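Local coordinates for fimbrin (Schizosaccharomyces pombe, PDB 1RT8), which binds and cross-links actin filaments, supporting cell polarity and cytokinesis as well as mating and sporulation, at residues E68-K73 with A474-S479; V198-L203 with A256-T261; L385-M390 with L502-I507; V414-S419 with L445-G450. One frame throughout, in Å; residues are numbered along the deposited sequence.

In the fold
Contacts 1, 3 and 4 cluster round the fourth calponin-homology (CH) domain; contact 2 lies inside the second. The centres of contacts 1 and 3 both lie about 18 Å from that of contact 4. Ile507 CG2 lies 4.1 Å from Trp416 CE3, tying contact 3 to contact 4, and Leu445 CD2 meets Ala477 CA at 3.6 Å, tying contact 4 to contact 1. Ile478 CG1 and Phe506 CE1, 4.2 Å apart, link contacts 1 and 3. Contact 2 stands apart, its centre about 38 Å from that of contact 1. Contact 1 joins actin-binding regions 1 and 2; contact 3 joins the two CH domains of region 2; contacts 2 and 4 are internal to single domains.

Contact 1: residues E68-K73 with A474-S479; sequences ERVLNK and ARLAIS
Part of the junction between the first and fourth CH domains is made here by Arg69 and Val70, in a 3-10 turn of the loop between helix 52-61 and helix 82-99, against Leu476 and Ser479 of helix 467-483. Val70 points its CB at the helix, and its CG1 lies 3.7 Å from Leu476 CD1 and equally 3.7 Å from Ser479 CB. The second methyl, Val70 CG2, sits 3.9 Å from Ser479 CB, so both branches of the valine bear on that one carbon. With so small a residue opposite, the backbones approach closely: Val70 CA to Ser479 CA is 6.7 Å. The two segments belong to different actin-binding regions, separated by 400 residues of chain, and their meeting joins the two halves of the cross-linking core. Leu476 does not aim its CB at the loop; CG anti to N (chi1 174°) carries the methyls there, sliding past Val70 in the opposite direction. Arg69, bent at chi3 (-54°), crosses Leu476 at about a right angle and brings NH2 to 4.0 Å from Leu476 CD1. Asp67, just before the turn, serves both polar ends: its carboxylate forms a salt bridge with Arg69 NH2, and its backbone N-H donates to Ser479 OG.

Contact 2: residues V198-L203 with A256-T261; sequences VLLNQL and AHLFNT
This is a purely apolar contact between two nearly parallel helices inside the second CH domain, where Leu258 of helix 248-261 reaches into a group of three leucines on helix 194-203. The segment axes diverge by only 7° yet stay 12.5 Å apart, a spacing too wide for backbone packing, so leucine side chains span the gap. Leu258, its CG trans to the backbone N (chi1 -177°), points at the other helix. Its CD2 lies 3.6 Å from Leu199 CD2, the two residues meeting tip to tip, and also 3.6 Å from Leu200 CD2, whose side chain runs obliquely across it. Leu203 comes tip to tip as well, its CD1 3.9 Å from Leu258 CG. Helix 162-176 borders the cluster, with Phe170 against Leu199 and His173 against Leu203. Replacing Leu258 by an alanine would probably open a gap between the helices, leaving Leu199, Leu200 and Leu203 without the methyls they share. Since every touching atom is an aliphatic carbon and 137 Å² is buried between the segments, cohesion across this pair rests on van der Waals fit and exclusion of water, with no polar bond to fix direction.

Contact 3: residues L385-M390 with L502-I507; sequences LVWQMM and LVLHFI
Met390 N donates to Val386 O at 2.9 Å, an ordinary helical bond that fixes the backbone from which the methionine reaches toward helix 500-511. Its CB points at that helix, and the chain runs extended through chi1 and chi2 (175°), which carries SD to the imidazole of His505; the bend at chi3 (-78°) then sets CE beside the same ring. Met390 SD lies 3.7 Å from His505 CD2 and 4.5 Å from the centroid of that ring. The approach is 52° off the ring normal, an oblique Met-aromatic contact. Met390 CE also stands 3.8 Å from His505 CD2, so sulfur and methyl share the same corner of the imidazole, and the two side chains cross at about a right angle. One turn earlier on helix 379-397, Trp387 turns its six-membered ring to the neighbouring helix. Leu504 CD2 meets Trp387 CH2 at 3.9 Å, near the indole plane and at the ring's edge. Arg501 makes a cation-pi contact with the same indole, while Phe290 and Trp293 of helix 282-296 pack on Trp387 and Met390 respectively. All four touching residues are buried. Leu504 also touches Asp410 and Met413 of helix 410-421. Here late helices of the third and fourth CH domains pack against each other through large side chains, an arrangement belonging to the compact tandem-CH actin-binding domain.

Contact 4: residues V414-S419 with L445-G450; sequences VAWANS and LDVLHG
Trp416 and Val447 set their side chains at about a right angle, the indole crossing the branched valine where helix 410-421 meets helix 442-451. The tryptophan leaves its backbone with CG trans to N (chi1 178°), and the benzo end of the indole carries the touch: Trp416 CZ3 lies 4.0 Å from Val447 CG1. The other methyl of the valine turns to the backbone of the next residue, Val447 CG2 standing 3.6 Å from Ala417 O. That same methyl is 4.3 Å from Ala417 CB. One valine thus spreads its two branches over two consecutive residues, CG1 to the tryptophan and CG2 to the alanine. The small alanine lets the helices come close, with Ala417 CA only 5.9 Å from Val447 CA. Both helices belong to the fourth CH domain, an all-helical fold, and helix 500-511 joins them: Ile507 and Met511 pack on Trp416, and Leu510 on Val447. The loop joining the two helices is held by polar side chains of both: Asp446 accepts from the backbone N-H groups of Lys426 and Gly427 and is also hydrogen-bonded to Tyr458 OH, while Asn418 OD1 accepts from Ile430 N. Farther along the first helix, Ser419 OG donates to Ala415 O at 2.8 Å, tilted 28° from the carbonyl plane. Ser419 N reaches that oxygen from the opposite face of the plane, so Ala415 O takes two bonds from one residue.

Contact 1: residues E68-K73 with A474-S479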
loop_
_atom_site.group_PDB
_atom_site.type_symbol
_atom_site.label_atom_id
_atom_site.label_comp_id
_atom_site.label_asym_id
_atom_site.label_seq_id
_atom_site.Cartn_x
_atom_site.Cartn_y
_atom_site.Cartn_z
ATOM N N GLU A 68 -16.090 6.197 4.316
ATOM C CA GLU A 68 -17.038 6.337 3.220
ATOM C C GLU A 68 -17.991 7.523 3.294
ATOM O O GLU A 68 -18.620 7.879 2.298
ATOM C CB GLU A 68 -17.807 5.030 3.044
ATOM C CG GLU A 68 -16.883 3.823 2.997
ATOM C CD GLU A 68 -17.577 2.571 2.491
ATOM O OE1 GLU A 68 -18.823 2.519 2.555
ATOM O OE2 GLU A 68 -16.873 1.637 2.039
ATOM N N ARG A 69 -18.098 8.155 4.454
ATOM C CA ARG A 69 -18.983 9.307 4.550
ATOM C C ARG A 69 -18.458 10.514 3.764
ATOM O O ARG A 69 -19.144 11.529 3.679
ATOM C CB ARG A 69 -19.194 9.693 6.010
ATOM C CG ARG A 69 -19.907 8.621 6.815
ATOM C CD ARG A 69 -19.886 8.976 8.271
ATOM N NE ARG A 69 -18.526 9.238 8.725
ATOM C CZ ARG A 69 -18.224 9.735 9.917
ATOM N NH1 ARG A 69 -19.192 10.025 10.775
ATOM N NH2 ARG A 69 -16.957 9.948 10.252
ATOM N N VAL A 70 -17.251 10.416 3.197
ATOM C CA VAL A 70 -16.695 11.524 2.401
ATOM C C VAL A 70 -17.060 11.359 0.925
ATOM O O VAL A 70 -16.934 12.293 0.131
ATOM C CB VAL A 70 -15.132 11.609 2.476
ATOM C CG1 VAL A 70 -14.662 11.696 3.918
ATOM C CG2 VAL A 70 -14.503 10.418 1.762
ATOM N N LEU A 71 -17.521 10.167 0.560
ATOM C CA LEU A 71 -17.876 9.883 -0.822
ATOM C C LEU A 71 -19.263 10.365 -1.208
ATOM O O LEU A 71 -20.196 10.298 -0.408
ATOM C CB LEU A 71 -17.803 8.375 -1.080
ATOM C CG LEU A 71 -16.462 7.685 -0.834
ATOM C CD1 LEU A 71 -16.649 6.181 -0.847
ATOM C CD2 LEU A 71 -15.464 8.128 -1.896
ATOM N N ASN A 72 -19.388 10.855 -2.438
ATOM C CA ASN A 72 -20.678 11.293 -2.959
ATOM C C ASN A 72 -21.355 9.977 -3.300
ATOM O O ASN A 72 -20.789 9.168 -4.041
ATOM C CB ASN A 72 -20.481 12.129 -4.216
ATOM C CG ASN A 72 -19.695 13.390 -3.945
ATOM O OD1 ASN A 72 -20.023 14.141 -3.038
ATOM N ND2 ASN A 72 -18.652 13.628 -4.731
ATOM N N LYS A 73 -22.559 9.759 -2.780
ATOM C CA LYS A 73 -23.230 8.481 -2.994
ATOM C C LYS A 73 -24.495 8.392 -3.839
ATOM O O LYS A 73 -25.471 7.774 -3.416
ATOM C CB LYS A 73 -23.502 7.837 -1.631
ATOM C CG LYS A 73 -22.244 7.589 -0.820
ATOM C CD LYS A 73 -22.557 7.091 0.572
ATOM C CE LYS A 73 -21.283 6.872 1.368
ATOM N NZ LYS A 73 -21.558 6.427 2.768
ATOM N N ALA A 474 -9.800 11.517 13.057
ATOM C CA ALA A 474 -8.569 11.476 12.273
ATOM C C ALA A 474 -8.757 10.759 10.939
ATOM O O ALA A 474 -8.242 11.206 9.911
ATOM C CB ALA A 474 -7.454 10.808 13.083
ATOM N N ARG A 475 -9.506 9.660 10.956
ATOM C CA ARG A 475 -9.775 8.880 9.752
ATOM C C ARG A 475 -10.609 9.694 8.768
ATOM O O ARG A 475 -10.430 9.609 7.548
ATOM C CB ARG A 475 -10.517 7.591 10.123
ATOM C CG ARG A 475 -10.783 6.653 8.955
ATOM C CD ARG A 475 -11.356 5.334 9.449
ATOM N NE ARG A 475 -10.398 4.612 10.281
ATOM C CZ ARG A 475 -10.711 3.965 11.402
ATOM N NH1 ARG A 475 -11.962 3.947 11.837
ATOM N NH2 ARG A 475 -9.770 3.329 12.085
ATOM N N LEU A 476 -11.532 10.479 9.312
ATOM C CA LEU A 476 -12.387 11.330 8.497
ATOM C C LEU A 476 -11.524 12.435 7.891
ATOM O O LEU A 476 -11.657 12.757 6.718
ATOM C CB LEU A 476 -13.494 11.956 9.354
ATOM C CG LEU A 476 -14.381 12.991 8.652
ATOM C CD1 LEU A 476 -15.169 12.317 7.537
ATOM C CD2 LEU A 476 -15.327 13.640 9.667
ATOM N N ALA A 477 -10.639 13.009 8.703
ATOM C CA ALA A 477 -9.758 14.078 8.239
ATOM C C ALA A 477 -8.868 13.592 7.095
ATOM O O ALA A 477 -8.722 14.278 6.078
ATOM C CB ALA A 477 -8.892 14.593 9.402
ATOM N N ILE A 478 -8.273 12.410 7.258
ATOM C CA ILE A 478 -7.404 11.861 6.215
ATOM C C ILE A 478 -8.149 11.628 4.902
ATOM O O ILE A 478 -7.632 11.947 3.834
ATOM C CB ILE A 478 -6.740 10.542 6.671
ATOM C CG1 ILE A 478 -5.702 10.845 7.757
ATOM C CG2 ILE A 478 -6.109 9.831 5.477
ATOM C CD1 ILE A 478 -5.083 9.619 8.393
ATOM N N SER A 479 -9.357 11.076 4.976
ATOM C CA SER A 479 -10.144 10.832 3.773
ATOM C C SER A 479 -10.576 12.153 3.117
ATOM O O SER A 479 -10.682 12.246 1.889
ATOM C CB SER A 479 -11.384 9.986 4.105
ATOM O OG SER A 479 -11.025 8.670 4.518
#

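Contact 2: residues V198-L203 with A256-T261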
loop_
_atom_site.group_PDB
_atom_site.type_symbol
_atom_site.label_atom_id
_atom_site.label_comp_id
_atom_site.label_asym_id
_atom_site.label_seq_id
_atom_site.Cartn_x
_atom_site.Cartn_y
_atom_site.Cartn_z
ATOM N N VAL A 198 0.510 -32.090 -5.216
ATOM C CA VAL A 198 1.306 -32.529 -4.075
ATOM C C VAL A 198 0.999 -31.633 -2.872
ATOM O O VAL A 198 0.852 -32.117 -1.749
ATOM C CB VAL A 198 2.819 -32.483 -4.401
ATOM C CG1 VAL A 198 3.631 -32.844 -3.176
ATOM C CG2 VAL A 198 3.135 -33.463 -5.529
ATOM N N LEU A 199 0.890 -30.326 -3.114
ATOM C CA LEU A 199 0.579 -29.378 -2.044
ATOM C C LEU A 199 -0.756 -29.735 -1.385
ATOM O O LEU A 199 -0.839 -29.877 -0.168
ATOM C CB LEU A 199 0.515 -27.941 -2.593
ATOM C CG LEU A 199 -0.025 -26.870 -1.628
ATOM C CD1 LEU A 199 0.847 -26.804 -0.380
ATOM C CD2 LEU A 199 -0.073 -25.511 -2.329
ATOM N N LEU A 200 -1.799 -29.882 -2.194
ATOM C CA LEU A 200 -3.115 -30.223 -1.668
ATOM C C LEU A 200 -3.117 -31.565 -0.921
ATOM O O LEU A 200 -3.794 -31.722 0.097
ATOM C CB LEU A 200 -4.136 -30.256 -2.805
ATOM C CG LEU A 200 -4.412 -28.912 -3.480
ATOM C CD1 LEU A 200 -5.576 -29.062 -4.453
ATOM C CD2 LEU A 200 -4.742 -27.863 -2.427
ATOM N N ASN A 201 -2.358 -32.528 -1.432
ATOM C CA ASN A 201 -2.278 -33.838 -0.795
ATOM C C ASN A 201 -1.493 -33.738 0.509
ATOM O O ASN A 201 -1.726 -34.491 1.452
ATOM C CB ASN A 201 -1.609 -34.844 -1.739
ATOM C CG ASN A 201 -1.261 -36.147 -1.047
ATOM O OD1 ASN A 201 -0.121 -36.355 -0.622
ATOM N ND2 ASN A 201 -2.248 -37.028 -0.914
ATOM N N GLN A 202 -0.561 -32.797 0.560
ATOM C CA GLN A 202 0.247 -32.605 1.750
ATOM C C GLN A 202 -0.588 -31.882 2.805
ATOM O O GLN A 202 -0.512 -32.204 3.985
ATOM C CB GLN A 202 1.497 -31.793 1.395
ATOM C CG GLN A 202 2.527 -31.659 2.505
ATOM C CD GLN A 202 2.971 -32.996 3.075
ATOM O OE1 GLN A 202 3.267 -33.939 2.337
ATOM N NE2 GLN A 202 3.032 -33.076 4.398
ATOM N N LEU A 203 -1.405 -30.925 2.370
ATOM C CA LEU A 203 -2.249 -30.156 3.284
ATOM C C LEU A 203 -3.434 -30.931 3.863
ATOM O O LEU A 203 -3.803 -30.729 5.019
ATOM C CB LEU A 203 -2.786 -28.900 2.592
ATOM C CG LEU A 203 -1.821 -27.771 2.229
ATOM C CD1 LEU A 203 -2.627 -26.632 1.637
ATOM C CD2 LEU A 203 -1.043 -27.301 3.462
ATOM N N ALA A 256 -2.871 -17.740 -2.386
ATOM C CA ALA A 256 -3.082 -16.888 -1.223
ATOM C C ALA A 256 -4.270 -17.372 -0.396
ATOM O O ALA A 256 -4.170 -17.530 0.822
ATOM C CB ALA A 256 -3.298 -15.440 -1.663
ATOM N N HIS A 257 -5.392 -17.610 -1.063
ATOM C CA HIS A 257 -6.593 -18.063 -0.375
ATOM C C HIS A 257 -6.393 -19.425 0.297
ATOM O O HIS A 257 -6.879 -19.665 1.409
ATOM C CB HIS A 257 -7.761 -18.124 -1.360
ATOM C CG HIS A 257 -9.051 -18.549 -0.733
ATOM N ND1 HIS A 257 -9.442 -19.869 -0.654
ATOM C CD2 HIS A 257 -10.019 -17.833 -0.115
ATOM C CE1 HIS A 257 -10.595 -19.946 -0.015
ATOM N NE2 HIS A 257 -10.966 -18.725 0.324
ATOM N N LEU A 258 -5.676 -20.311 -0.386
ATOM C CA LEU A 258 -5.406 -21.641 0.135
ATOM C C LEU A 258 -4.597 -21.505 1.414
ATOM O O LEU A 258 -4.770 -22.271 2.363
ATOM C CB LEU A 258 -4.622 -22.454 -0.897
ATOM C CG LEU A 258 -4.312 -23.908 -0.552
ATOM C CD1 LEU A 258 -5.617 -24.678 -0.343
ATOM C CD2 LEU A 258 -3.494 -24.523 -1.680
ATOM N N PHE A 259 -3.714 -20.512 1.430
ATOM C CA PHE A 259 -2.867 -20.253 2.583
ATOM C C PHE A 259 -3.668 -19.678 3.746
ATOM O O PHE A 259 -3.387 -19.984 4.902
ATOM C CB PHE A 259 -1.761 -19.272 2.209
ATOM C CG PHE A 259 -0.980 -18.764 3.384
ATOM C CD1 PHE A 259 0.045 -19.520 3.938
ATOM C CD2 PHE A 259 -1.267 -17.522 3.935
ATOM C CE1 PHE A 259 0.778 -19.045 5.024
ATOM C CE2 PHE A 259 -0.538 -17.038 5.022
ATOM C CZ PHE A 259 0.486 -17.800 5.565
ATOM N N ASN A 260 -4.660 -18.846 3.442
ATOM C CA ASN A 260 -5.462 -18.231 4.496
ATOM C C ASN A 260 -6.385 -19.214 5.196
ATOM O O ASN A 260 -6.662 -19.071 6.386
ATOM C CB ASN A 260 -6.312 -17.076 3.951
ATOM C CG ASN A 260 -5.473 -15.925 3.451
ATOM O OD1 ASN A 260 -4.350 -15.722 3.911
ATOM N ND2 ASN A 260 -6.019 -15.150 2.518
ATOM N N THR A 261 -6.858 -20.214 4.465
ATOM C CA THR A 261 -7.774 -21.174 5.052
ATOM C C THR A 261 -7.132 -22.488 5.484
ATOM O O THR A 261 -7.678 -23.193 6.334
ATOM C CB THR A 261 -8.932 -21.470 4.083
ATOM O OG1 THR A 261 -8.400 -21.807 2.798
ATOM C CG2 THR A 261 -9.832 -20.254 3.938
#

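Contact 3: residues L385-M390 with L502-I507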
loop_
_atom_site.group_PDB
_atom_site.type_symbol
_atom_site.label_atom_id
_atom_site.label_comp_id
_atom_site.label_asym_id
_atom_site.label_seq_id
_atom_site.Cartn_x
_atom_site.Cartn_y
_atom_site.Cartn_z
ATOM N N LEU A 385 17.960 11.210 9.246
ATOM C CA LEU A 385 18.396 11.577 7.900
ATOM C C LEU A 385 17.227 11.537 6.914
ATOM O O LEU A 385 17.054 12.458 6.126
ATOM C CB LEU A 385 19.516 10.650 7.417
ATOM C CG LEU A 385 19.902 10.753 5.932
ATOM C CD1 LEU A 385 20.352 12.174 5.608
ATOM C CD2 LEU A 385 21.035 9.760 5.632
ATOM N N VAL A 386 16.425 10.478 6.943
ATOM C CA VAL A 386 15.301 10.430 6.012
ATOM C C VAL A 386 14.339 11.575 6.325
ATOM O O VAL A 386 13.823 12.217 5.408
ATOM C CB VAL A 386 14.559 9.079 6.064
ATOM C CG1 VAL A 386 13.332 9.122 5.167
ATOM C CG2 VAL A 386 15.490 7.957 5.616
ATOM N N TRP A 387 14.113 11.846 7.609
ATOM C CA TRP A 387 13.225 12.940 7.989
ATOM C C TRP A 387 13.701 14.254 7.380
ATOM O O TRP A 387 12.903 15.008 6.829
ATOM C CB TRP A 387 13.142 13.094 9.508
ATOM C CG TRP A 387 12.455 14.362 9.922
ATOM C CD1 TRP A 387 12.983 15.373 10.671
ATOM C CD2 TRP A 387 11.121 14.772 9.578
ATOM N NE1 TRP A 387 12.062 16.391 10.818
ATOM C CE2 TRP A 387 10.911 16.045 10.156
ATOM C CE3 TRP A 387 10.084 14.184 8.841
ATOM C CZ2 TRP A 387 9.704 16.744 10.017
ATOM C CZ3 TRP A 387 8.877 14.884 8.705
ATOM C CH2 TRP A 387 8.701 16.145 9.289
ATOM N N GLN A 388 14.997 14.536 7.479
ATOM C CA GLN A 388 15.520 15.774 6.906
ATOM C C GLN A 388 15.218 15.830 5.414
ATOM O O GLN A 388 14.918 16.897 4.876
ATOM C CB GLN A 388 17.027 15.877 7.127
ATOM C CG GLN A 388 17.391 16.175 8.551
ATOM C CD GLN A 388 16.933 17.547 8.984
ATOM O OE1 GLN A 388 16.426 17.715 10.094
ATOM N NE2 GLN A 388 17.111 18.543 8.114
ATOM N N MET A 389 15.310 14.684 4.746
ATOM C CA MET A 389 15.019 14.623 3.318
ATOM C C MET A 389 13.540 14.938 3.081
ATOM O O MET A 389 13.194 15.733 2.204
ATOM C CB MET A 389 15.352 13.236 2.755
ATOM C CG MET A 389 15.326 13.169 1.240
ATOM S SD MET A 389 15.550 11.496 0.588
ATOM C CE MET A 389 17.308 11.467 0.266
ATOM N N MET A 390 12.663 14.315 3.863
ATOM C CA MET A 390 11.234 14.566 3.722
ATOM C C MET A 390 10.914 16.018 4.069
ATOM O O MET A 390 10.152 16.676 3.367
ATOM C CB MET A 390 10.420 13.648 4.645
ATOM C CG MET A 390 8.942 14.041 4.762
ATOM S SD MET A 390 7.925 12.878 5.741
ATOM C CE MET A 390 7.667 11.576 4.567
ATOM N N LEU A 502 5.043 13.270 12.076
ATOM C CA LEU A 502 3.982 12.760 11.231
ATOM C C LEU A 502 2.857 13.777 11.139
ATOM O O LEU A 502 2.202 13.886 10.104
ATOM C CB LEU A 502 3.496 11.406 11.755
ATOM C CG LEU A 502 4.635 10.382 11.920
ATOM C CD1 LEU A 502 4.080 8.993 12.266
ATOM C CD2 LEU A 502 5.445 10.304 10.633
ATOM N N VAL A 503 2.644 14.539 12.207
ATOM C CA VAL A 503 1.613 15.566 12.168
ATOM C C VAL A 503 2.065 16.640 11.179
ATOM O O VAL A 503 1.272 17.136 10.385
ATOM C CB VAL A 503 1.390 16.232 13.550
ATOM C CG1 VAL A 503 0.548 17.510 13.383
ATOM C CG2 VAL A 503 0.680 15.256 14.499
ATOM N N LEU A 504 3.345 16.991 11.212
ATOM C CA LEU A 504 3.850 18.024 10.310
ATOM C C LEU A 504 3.740 17.578 8.855
ATOM O O LEU A 504 3.391 18.379 7.986
ATOM C CB LEU A 504 5.294 18.405 10.680
ATOM C CG LEU A 504 5.899 19.632 9.966
ATOM C CD1 LEU A 504 7.045 20.241 10.786
ATOM C CD2 LEU A 504 6.367 19.223 8.593
ATOM N N HIS A 505 4.019 16.302 8.584
ATOM C CA HIS A 505 3.902 15.758 7.223
ATOM C C HIS A 505 2.469 15.937 6.714
ATOM O O HIS A 505 2.246 16.326 5.572
ATOM C CB HIS A 505 4.270 14.265 7.218
ATOM C CG HIS A 505 3.841 13.524 5.983
ATOM N ND1 HIS A 505 2.745 12.685 5.961
ATOM C CD2 HIS A 505 4.371 13.480 4.736
ATOM C CE1 HIS A 505 2.618 12.158 4.755
ATOM N NE2 HIS A 505 3.592 12.625 3.993
ATOM N N PHE A 506 1.503 15.654 7.576
ATOM C CA PHE A 506 0.089 15.781 7.228
ATOM C C PHE A 506 -0.255 17.241 6.884
ATOM O O PHE A 506 -0.849 17.520 5.845
ATOM C CB PHE A 506 -0.761 15.304 8.411
ATOM C CG PHE A 506 -2.241 15.486 8.216
ATOM C CD1 PHE A 506 -2.962 14.614 7.412
ATOM C CD2 PHE A 506 -2.910 16.534 8.838
ATOM C CE1 PHE A 506 -4.335 14.778 7.229
ATOM C CE2 PHE A 506 -4.284 16.710 8.662
ATOM C CZ PHE A 506 -4.998 15.830 7.855
ATOM N N ILE A 507 0.124 18.162 7.766
ATOM C CA ILE A 507 -0.147 19.577 7.550
ATOM C C ILE A 507 0.533 20.060 6.275
ATOM O O ILE A 507 -0.048 20.811 5.483
ATOM C CB ILE A 507 0.336 20.422 8.745
ATOM C CG1 ILE A 507 -0.470 20.055 9.991
ATOM C CG2 ILE A 507 0.173 21.909 8.447
ATOM C CD1 ILE A 507 -1.970 20.250 9.832
#

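Contact 4: residues V414-S419 with L445-G450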
loop_
_atom_site.group_PDB
_atom_site.type_symbol
_atom_site.label_atom_id
_atom_site.label_comp_id
_atom_site.label_asym_id
_atom_site.label_seq_id
_atom_site.Cartn_x
_atom_site.Cartn_y
_atom_site.Cartn_z
ATOM N N VAL A 414 2.757 25.872 11.720
ATOM C CA VAL A 414 1.810 25.871 12.837
ATOM C C VAL A 414 0.900 27.101 12.728
ATOM O O VAL A 414 -0.304 27.013 12.955
ATOM C CB VAL A 414 2.539 25.911 14.212
ATOM C CG1 VAL A 414 1.518 26.003 15.347
ATOM C CG2 VAL A 414 3.408 24.660 14.390
ATOM N N ALA A 415 1.488 28.242 12.375
ATOM C CA ALA A 415 0.745 29.493 12.222
ATOM C C ALA A 415 -0.257 29.397 11.064
ATOM O O ALA A 415 -1.376 29.915 11.160
ATOM C CB ALA A 415 1.713 30.655 11.981
ATOM N N TRP A 416 0.148 28.740 9.978
ATOM C CA TRP A 416 -0.727 28.560 8.822
ATOM C C TRP A 416 -1.885 27.662 9.230
ATOM O O TRP A 416 -3.043 27.943 8.924
ATOM C CB TRP A 416 0.004 27.886 7.666
ATOM C CG TRP A 416 -0.878 27.641 6.473
ATOM C CD1 TRP A 416 -1.155 28.520 5.464
ATOM C CD2 TRP A 416 -1.602 26.439 6.166
ATOM N NE1 TRP A 416 -1.995 27.941 4.547
ATOM C CE2 TRP A 416 -2.285 26.664 4.950
ATOM C CE3 TRP A 416 -1.736 25.196 6.796
ATOM C CZ2 TRP A 416 -3.088 25.688 4.350
ATOM C CZ3 TRP A 416 -2.535 24.223 6.194
ATOM C CH2 TRP A 416 -3.199 24.476 4.984
ATOM N N ALA A 417 -1.560 26.573 9.917
ATOM C CA ALA A 417 -2.575 25.623 10.356
ATOM C C ALA A 417 -3.578 26.271 11.308
ATOM O O ALA A 417 -4.783 26.012 11.215
ATOM C CB ALA A 417 -1.910 24.416 11.022
ATOM N N ASN A 418 -3.092 27.107 12.221
ATOM C CA ASN A 418 -3.977 27.782 13.168
ATOM C C ASN A 418 -4.908 28.780 12.457
ATOM O O ASN A 418 -6.087 28.874 12.798
ATOM C CB ASN A 418 -3.172 28.503 14.256
ATOM C CG ASN A 418 -2.780 27.585 15.400
ATOM O OD1 ASN A 418 -3.553 26.715 15.806
ATOM N ND2 ASN A 418 -1.579 27.784 15.941
ATOM N N SER A 419 -4.377 29.512 11.480
ATOM C CA SER A 419 -5.156 30.487 10.709
ATOM C C SER A 419 -6.319 29.799 10.012
ATOM O O SER A 419 -7.436 30.306 10.001
ATOM C CB SER A 419 -4.287 31.158 9.645
ATOM O OG SER A 419 -3.219 31.859 10.245
ATOM N N LEU A 445 -9.510 18.516 11.619
ATOM C CA LEU A 445 -10.770 18.682 10.905
ATOM C C LEU A 445 -11.059 20.195 10.747
ATOM O O LEU A 445 -11.591 20.624 9.720
ATOM C CB LEU A 445 -11.903 17.966 11.652
ATOM C CG LEU A 445 -11.823 16.435 11.593
ATOM C CD1 LEU A 445 -12.798 15.812 12.569
ATOM C CD2 LEU A 445 -12.120 15.962 10.173
ATOM N N ASP A 446 -10.685 20.999 11.744
ATOM C CA ASP A 446 -10.875 22.455 11.660
ATOM C C ASP A 446 -9.983 23.058 10.571
ATOM O O ASP A 446 -10.383 23.995 9.871
ATOM C CB ASP A 446 -10.538 23.147 12.985
ATOM C CG ASP A 446 -11.614 22.971 14.029
ATOM O OD1 ASP A 446 -12.742 22.584 13.669
ATOM O OD2 ASP A 446 -11.328 23.233 15.212
ATOM N N VAL A 447 -8.762 22.538 10.446
ATOM C CA VAL A 447 -7.844 23.029 9.422
ATOM C C VAL A 447 -8.489 22.780 8.059
ATOM O O VAL A 447 -8.533 23.665 7.204
ATOM C CB VAL A 447 -6.500 22.284 9.465
ATOM C CG1 VAL A 447 -5.620 22.738 8.314
ATOM C CG2 VAL A 447 -5.800 22.546 10.794
ATOM N N LEU A 448 -8.997 21.565 7.870
ATOM C CA LEU A 448 -9.635 21.182 6.618
ATOM C C LEU A 448 -10.874 22.029 6.364
ATOM O O LEU A 448 -11.205 22.349 5.213
ATOM C CB LEU A 448 -10.000 19.692 6.660
ATOM C CG LEU A 448 -8.808 18.725 6.593
ATOM C CD1 LEU A 448 -9.164 17.352 7.140
ATOM C CD2 LEU A 448 -8.362 18.614 5.156
ATOM N N HIS A 449 -11.556 22.386 7.444
ATOM C CA HIS A 449 -12.756 23.200 7.358
ATOM C C HIS A 449 -12.361 24.590 6.882
ATOM O O HIS A 449 -13.126 25.266 6.189
ATOM C CB HIS A 449 -13.449 23.282 8.723
ATOM C CG HIS A 449 -14.654 24.172 8.727
ATOM N ND1 HIS A 449 -14.602 25.491 9.125
ATOM C CD2 HIS A 449 -15.924 23.955 8.308
ATOM C CE1 HIS A 449 -15.788 26.048 8.948
ATOM N NE2 HIS A 449 -16.606 25.139 8.454
ATOM N N GLY A 450 -11.163 25.022 7.257
ATOM C CA GLY A 450 -10.707 26.326 6.815
ATOM C C GLY A 450 -10.351 26.325 5.336
ATOM O O GLY A 450 -10.499 27.340 4.651
#